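Local coordinates for 2-hydroxyhepta-2,4-diene-1,7-dioate isomerase (Mycobacterium abscessus, PDB 3RR6), which is of unknown function but belongs to the fumarylacetoacetate hydrolase family and is perhaps a metal-binding isomerase or acetylpyruvate hydrolase, at residues Gly119-Val124 / Leu142-Gly147; Ala185-Arg190 / Thr249-Gly254. All blocks are in the same frame, centred on the assembly; numbering follows the deposited sequence.

Interaction 1: Gly119-Val124 / Leu142-Gly147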
loop_
_atom_site.group_PDB
_atom_site.type_symbol
_atom_site.label_atom_id
_atom_site.label_comp_id
_atom_site.label_asym_id
_atom_site.label_seq_id
_atom_site.Cartn_x
_atom_site.Cartn_y
_atom_site.Cartn_z
ATOM N N GLY A 119 -1.762 -0.107 8.847
ATOM C CA GLY A 119 -1.110 -1.031 7.918
ATOM C C GLY A 119 -2.121 -1.655 6.983
ATOM O O GLY A 119 -3.185 -2.070 7.427
ATOM N N GLU A 120 -1.796 -1.724 5.687
ATOM C CA GLU A 120 -2.753 -2.200 4.670
ATOM C C GLU A 120 -2.095 -2.982 3.542
ATOM O O GLU A 120 -0.967 -2.710 3.149
ATOM C CB GLU A 120 -3.529 -1.022 4.056
ATOM C CG GLU A 120 -3.968 0.009 5.091
ATOM C CD GLU A 120 -5.223 0.769 4.781
ATOM O OE1 GLU A 120 -5.799 0.618 3.689
ATOM O OE2 GLU A 120 -5.678 1.493 5.694
ATOM N N LEU A 121 -2.829 -3.954 3.017
ATOM C CA LEU A 121 -2.511 -4.561 1.724
ATOM C C LEU A 121 -2.867 -3.577 0.616
ATOM O O LEU A 121 -3.972 -3.021 0.606
ATOM C CB LEU A 121 -3.302 -5.858 1.530
ATOM C CG LEU A 121 -3.138 -6.537 0.168
ATOM C CD1 LEU A 121 -1.755 -7.164 0.051
ATOM C CD2 LEU A 121 -4.230 -7.597 -0.053
ATOM N N ALA A 122 -1.933 -3.367 -0.314
ATOM C CA ALA A 122 -2.122 -2.447 -1.433
ATOM C C ALA A 122 -2.247 -3.187 -2.755
ATOM O O ALA A 122 -1.381 -3.978 -3.109
ATOM C CB ALA A 122 -0.940 -1.456 -1.507
ATOM N N ILE A 123 -3.326 -2.915 -3.480
ATOM C CA ILE A 123 -3.522 -3.403 -4.848
ATOM C C ILE A 123 -2.865 -2.414 -5.804
ATOM O O ILE A 123 -3.060 -1.205 -5.678
ATOM C CB ILE A 123 -5.021 -3.425 -5.189
ATOM C CG1 ILE A 123 -5.809 -4.340 -4.255
ATOM C CG2 ILE A 123 -5.262 -3.840 -6.655
ATOM C CD1 ILE A 123 -7.307 -4.049 -4.295
ATOM N N VAL A 124 -2.097 -2.913 -6.768
ATOM C CA VAL A 124 -1.556 -2.073 -7.830
ATOM C C VAL A 124 -2.206 -2.473 -9.152
ATOM O O VAL A 124 -2.099 -3.629 -9.590
ATOM C CB VAL A 124 -0.021 -2.147 -7.939
ATOM C CG1 VAL A 124 0.477 -1.157 -9.011
ATOM C CG2 VAL A 124 0.646 -1.869 -6.565
ATOM N N LEU A 142 -1.766 -5.628 -11.525
ATOM C CA LEU A 142 -0.344 -5.942 -11.673
ATOM C C LEU A 142 0.139 -6.871 -10.561
ATOM O O LEU A 142 0.766 -7.912 -10.818
ATOM C CB LEU A 142 0.481 -4.651 -11.677
ATOM C CG LEU A 142 1.996 -4.817 -11.717
ATOM C CD1 LEU A 142 2.415 -5.509 -13.009
ATOM C CD2 LEU A 142 2.703 -3.463 -11.582
ATOM N N GLY A 143 -0.148 -6.486 -9.326
ATOM C CA GLY A 143 0.251 -7.256 -8.165
ATOM C C GLY A 143 -0.039 -6.498 -6.888
ATOM O O GLY A 143 -0.840 -5.555 -6.885
ATOM N N TYR A 144 0.622 -6.917 -5.814
ATOM C CA TYR A 144 0.303 -6.435 -4.464
ATOM C C TYR A 144 1.550 -5.931 -3.782
ATOM O O TYR A 144 2.637 -6.472 -3.970
ATOM C CB TYR A 144 -0.337 -7.545 -3.618
ATOM C CG TYR A 144 -1.591 -8.064 -4.262
ATOM C CD1 TYR A 144 -2.806 -7.429 -4.065
ATOM C CD2 TYR A 144 -1.544 -9.127 -5.148
ATOM C CE1 TYR A 144 -3.951 -7.865 -4.693
ATOM C CE2 TYR A 144 -2.694 -9.566 -5.794
ATOM C CZ TYR A 144 -3.883 -8.929 -5.568
ATOM O OH TYR A 144 -5.020 -9.362 -6.212
ATOM N N THR A 145 1.377 -4.877 -3.002
ATOM C CA THR A 145 2.456 -4.352 -2.168
ATOM C C THR A 145 1.881 -3.991 -0.795
ATOM O O THR A 145 0.754 -4.388 -0.462
ATOM C CB THR A 145 3.216 -3.191 -2.884
ATOM O OG1 THR A 145 4.450 -2.918 -2.197
ATOM C CG2 THR A 145 2.394 -1.906 -2.989
ATOM N N ILE A 146 2.664 -3.283 0.014
ATOM C CA ILE A 146 2.245 -2.900 1.361
ATOM C C ILE A 146 2.086 -1.385 1.399
ATOM O O ILE A 146 2.829 -0.659 0.735
ATOM C CB ILE A 146 3.267 -3.342 2.426
ATOM C CG1 ILE A 146 3.703 -4.780 2.180
ATOM C CG2 ILE A 146 2.680 -3.168 3.847
ATOM C CD1 ILE A 146 4.765 -5.283 3.143
ATOM N N GLY A 147 1.099 -0.917 2.152
ATOM C CA GLY A 147 0.909 0.508 2.389
ATOM C C GLY A 147 0.698 0.812 3.858
ATOM O O GLY A 147 0.419 -0.079 4.659
#
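A122 and T145 face each other as a hydrogen-bonded antiparallel pair at the tight centre. A122 N donates to T145 O at 2.9 Å from above the carbonyl plane; the return bond, T145 N to A122 O, lies in the carbonyl plane. On the face shared by both side chains, the methyl A122 CB sits 3.7 Å from T145 CG2, which also meets V124 CG2 at 4.0 Å. T145 presents this methyl because its hydroxyl is anti to the backbone N (chi1 -166°), where OG1 bonds to the carbonyl of W177. On the opposite face of the sheet, Y144 CB packs on L121 CD1, these two side chains crossing at a slant, while Y144 CE1 lies 4.0 Å from I123 CG1, with I123 and Y144 alongside each other. G147 pairs with E120 through two backbone bonds, and E120 OE1 turns away to the N of G232. The other end is looser, and L142 there is partly exposed. L142 and G143 both face V124: V124 N bonds to G143 O at 2.9 Å, but the L142 N to V124 O bond (2.8 Å) is bent to 131° and that from G143 N to V124 O is weak at 3.5 Å; L142 CD2 leans on V124 CG1. This is a classic beta bulge ending an antiparallel strand pair in the sheet core of the fumarylacetoacetate hydrolase domain.

Interaction 2: Ala185-Arg190 / Thr249-Gly254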
loop_
_atom_site.group_PDB
_atom_site.type_symbol
_atom_site.label_atom_id
_atom_site.label_comp_id
_atom_site.label_asym_id
_atom_site.label_seq_id
_atom_site.Cartn_x
_atom_site.Cartn_y
_atom_site.Cartn_z
ATOM N N ALA A 185 -5.910 -13.890 -0.866
ATOM C CA ALA A 185 -7.091 -14.395 -0.155
ATOM C C ALA A 185 -6.887 -14.619 1.349
ATOM O O ALA A 185 -7.836 -14.456 2.117
ATOM C CB ALA A 185 -7.593 -15.681 -0.813
ATOM N N ASP A 186 -5.678 -14.999 1.768
ATOM C CA ASP A 186 -5.436 -15.345 3.180
ATOM C C ASP A 186 -3.987 -15.132 3.625
ATOM O O ASP A 186 -3.257 -16.083 3.920
ATOM C CB ASP A 186 -5.860 -16.798 3.449
ATOM C CG ASP A 186 -5.813 -17.162 4.920
ATOM O OD1 ASP A 186 -5.942 -16.254 5.771
ATOM O OD2 ASP A 186 -5.637 -18.369 5.228
ATOM N N LEU A 187 -3.589 -13.869 3.703
ATOM C CA LEU A 187 -2.232 -13.492 4.093
ATOM C C LEU A 187 -2.230 -12.815 5.452
ATOM O O LEU A 187 -3.087 -11.986 5.715
ATOM C CB LEU A 187 -1.679 -12.493 3.073
ATOM C CG LEU A 187 -1.620 -12.951 1.613
ATOM C CD1 LEU A 187 -1.163 -11.806 0.704
ATOM C CD2 LEU A 187 -0.731 -14.180 1.466
ATOM N N GLU A 188 -1.251 -13.132 6.303
ATOM C CA GLU A 188 -1.078 -12.373 7.550
ATOM C C GLU A 188 -0.602 -10.960 7.268
ATOM O O GLU A 188 0.268 -10.741 6.410
ATOM C CB GLU A 188 -0.086 -13.036 8.517
ATOM C CG GLU A 188 -0.086 -12.341 9.891
ATOM C CD GLU A 188 1.002 -12.806 10.844
ATOM O OE1 GLU A 188 0.699 -13.667 11.679
ATOM O OE2 GLU A 188 2.136 -12.269 10.783
ATOM N N ILE A 189 -1.172 -10.006 7.999
ATOM C CA ILE A 189 -0.733 -8.619 7.975
ATOM C C ILE A 189 -0.475 -8.193 9.414
ATOM O O ILE A 189 -1.288 -8.473 10.298
ATOM C CB ILE A 189 -1.775 -7.693 7.272
ATOM C CG1 ILE A 189 -1.332 -6.231 7.333
ATOM C CG2 ILE A 189 -3.181 -7.858 7.870
ATOM C CD1 ILE A 189 -2.110 -5.343 6.385
ATOM N N ARG A 190 0.664 -7.551 9.664
ATOM C CA ARG A 190 0.945 -7.087 11.019
ATOM C C ARG A 190 1.690 -5.764 11.025
ATOM O O ARG A 190 2.475 -5.478 10.117
ATOM C CB ARG A 190 1.679 -8.166 11.824
ATOM C CG ARG A 190 3.160 -8.150 11.747
ATOM C CD ARG A 190 3.775 -9.040 12.833
ATOM N NE ARG A 190 5.214 -9.065 12.647
ATOM C CZ ARG A 190 5.858 -9.844 11.780
ATOM N NH1 ARG A 190 5.208 -10.715 11.018
ATOM N NH2 ARG A 190 7.174 -9.762 11.695
ATOM N N THR A 249 4.213 -5.659 7.916
ATOM C CA THR A 249 4.696 -6.888 7.298
ATOM C C THR A 249 3.495 -7.659 6.744
ATOM O O THR A 249 2.484 -7.844 7.426
ATOM C CB THR A 249 5.485 -7.749 8.313
ATOM O OG1 THR A 249 6.614 -6.999 8.796
ATOM C CG2 THR A 249 5.949 -9.061 7.686
ATOM N N ILE A 250 3.594 -8.086 5.489
ATOM C CA ILE A 250 2.553 -8.915 4.887
ATOM C C ILE A 250 3.165 -10.204 4.362
ATOM O O ILE A 250 4.151 -10.191 3.620
ATOM C CB ILE A 250 1.777 -8.176 3.761
ATOM C CG1 ILE A 250 1.081 -6.940 4.333
ATOM C CG2 ILE A 250 0.737 -9.112 3.107
ATOM C CD1 ILE A 250 0.231 -6.155 3.335
ATOM N N GLU A 251 2.573 -11.316 4.785
ATOM C CA GLU A 251 2.947 -12.648 4.342
ATOM C C GLU A 251 3.023 -12.710 2.818
ATOM O O GLU A 251 2.096 -12.281 2.119
ATOM C CB GLU A 251 1.903 -13.652 4.864
ATOM C CG GLU A 251 2.177 -15.094 4.506
ATOM C CD GLU A 251 1.121 -16.043 5.036
ATOM O OE1 GLU A 251 0.163 -15.588 5.707
ATOM O OE2 GLU A 251 1.257 -17.266 4.786
ATOM N N GLY A 252 4.148 -13.214 2.313
ATOM C CA GLY A 252 4.352 -13.365 0.872
ATOM C C GLY A 252 4.854 -12.125 0.160
ATOM O O GLY A 252 5.129 -12.174 -1.048
ATOM N N ILE A 253 4.977 -11.015 0.887
ATOM C CA ILE A 253 5.496 -9.780 0.308
ATOM C C ILE A 253 6.806 -9.380 0.988
ATOM O O ILE A 253 7.862 -9.375 0.354
ATOM C CB ILE A 253 4.463 -8.621 0.381
ATOM C CG1 ILE A 253 3.155 -9.020 -0.316
ATOM C CG2 ILE A 253 5.054 -7.357 -0.265
ATOM C CD1 ILE A 253 2.061 -7.961 -0.291
ATOM N N GLY A 254 6.752 -9.066 2.278
ATOM C CA GLY A 254 7.931 -8.566 2.987
ATOM C C GLY A 254 7.543 -7.558 4.048
ATOM O O GLY A 254 6.454 -7.640 4.609
HETATM O O HOH W 1 2.813 -10.774 8.613
#
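T249 pairs with R190 through two backbone hydrogen bonds, the shorter from T249 N to R190 O at 2.8 Å. The side chains run alongside each other: R190 CG takes the crowded position between backbone N and carbonyl carbon (chi1 89°), and the extended chain brings one face of the guanidinium over T249, whose CB lies 4.1 Å from R190 CZ, offset toward the rim. At the guanidinium edge, in its plane, R190 NH1 makes a weak salt bridge of 3.5 Å with E188 OE2, while R190 NE pairs with E192. A water lies within hydrogen-bonding distance of both E188 OE2 and T249 O, though it has more acceptors near it than protons to give; the other carboxylate oxygen, E188 OE1, is bridged to R200. I250 follows in a non-hydrogen-bonded pair with I189. Its CG1 meets I189 CG1 at 3.9 Å, the two chains pointing the same way, while L187 crosses it at about a right angle and touches I250 CG2 with CD1. E251 ends the pairing with a double grip on E188: its N donates to E188 O, and its extended side chain carries OE1 back to accept from E188 N at 2.9 Å through the anti lone pair. R202 forms a salt bridge to the same oxygen. Beyond E251, G252 adopts a positive phi (84°) and the chain turns; I253 N and G254 N both bond to I250 O, a classic beta bulge. The contact thus places strand 188-193 beside strand 245-250 in a mixed sheet, with strand 196-202 flanking the former, strand 254-261 the latter, and I250 and I253 leaning on L121 and I146 of strands 115-125 and 141-152.

Interactions 1 and 2 are successive along the chain, yet their centres lie about 10 Å apart and they touch, isoleucine tips meeting backbone atoms. The tip of I250 reaches strand 119-124, with I250 CD1 3.6 Å from L121 CA. I189 CD1 lies 3.6 Å from E120 CA, so both isoleucines of the 188-190/249-250 pairing press on one strand of interaction 1. I146 CD1 packs against G254 O at 3.2 Å, extending the junction to the other strand. Two sheets of the fumarylacetoacetate hydrolase domain are joined in this way. Separate ethanediol molecules, probably from the crystallisation liquor, lie about 3 Å from the Y144 side chain and about 4 Å from that of R190.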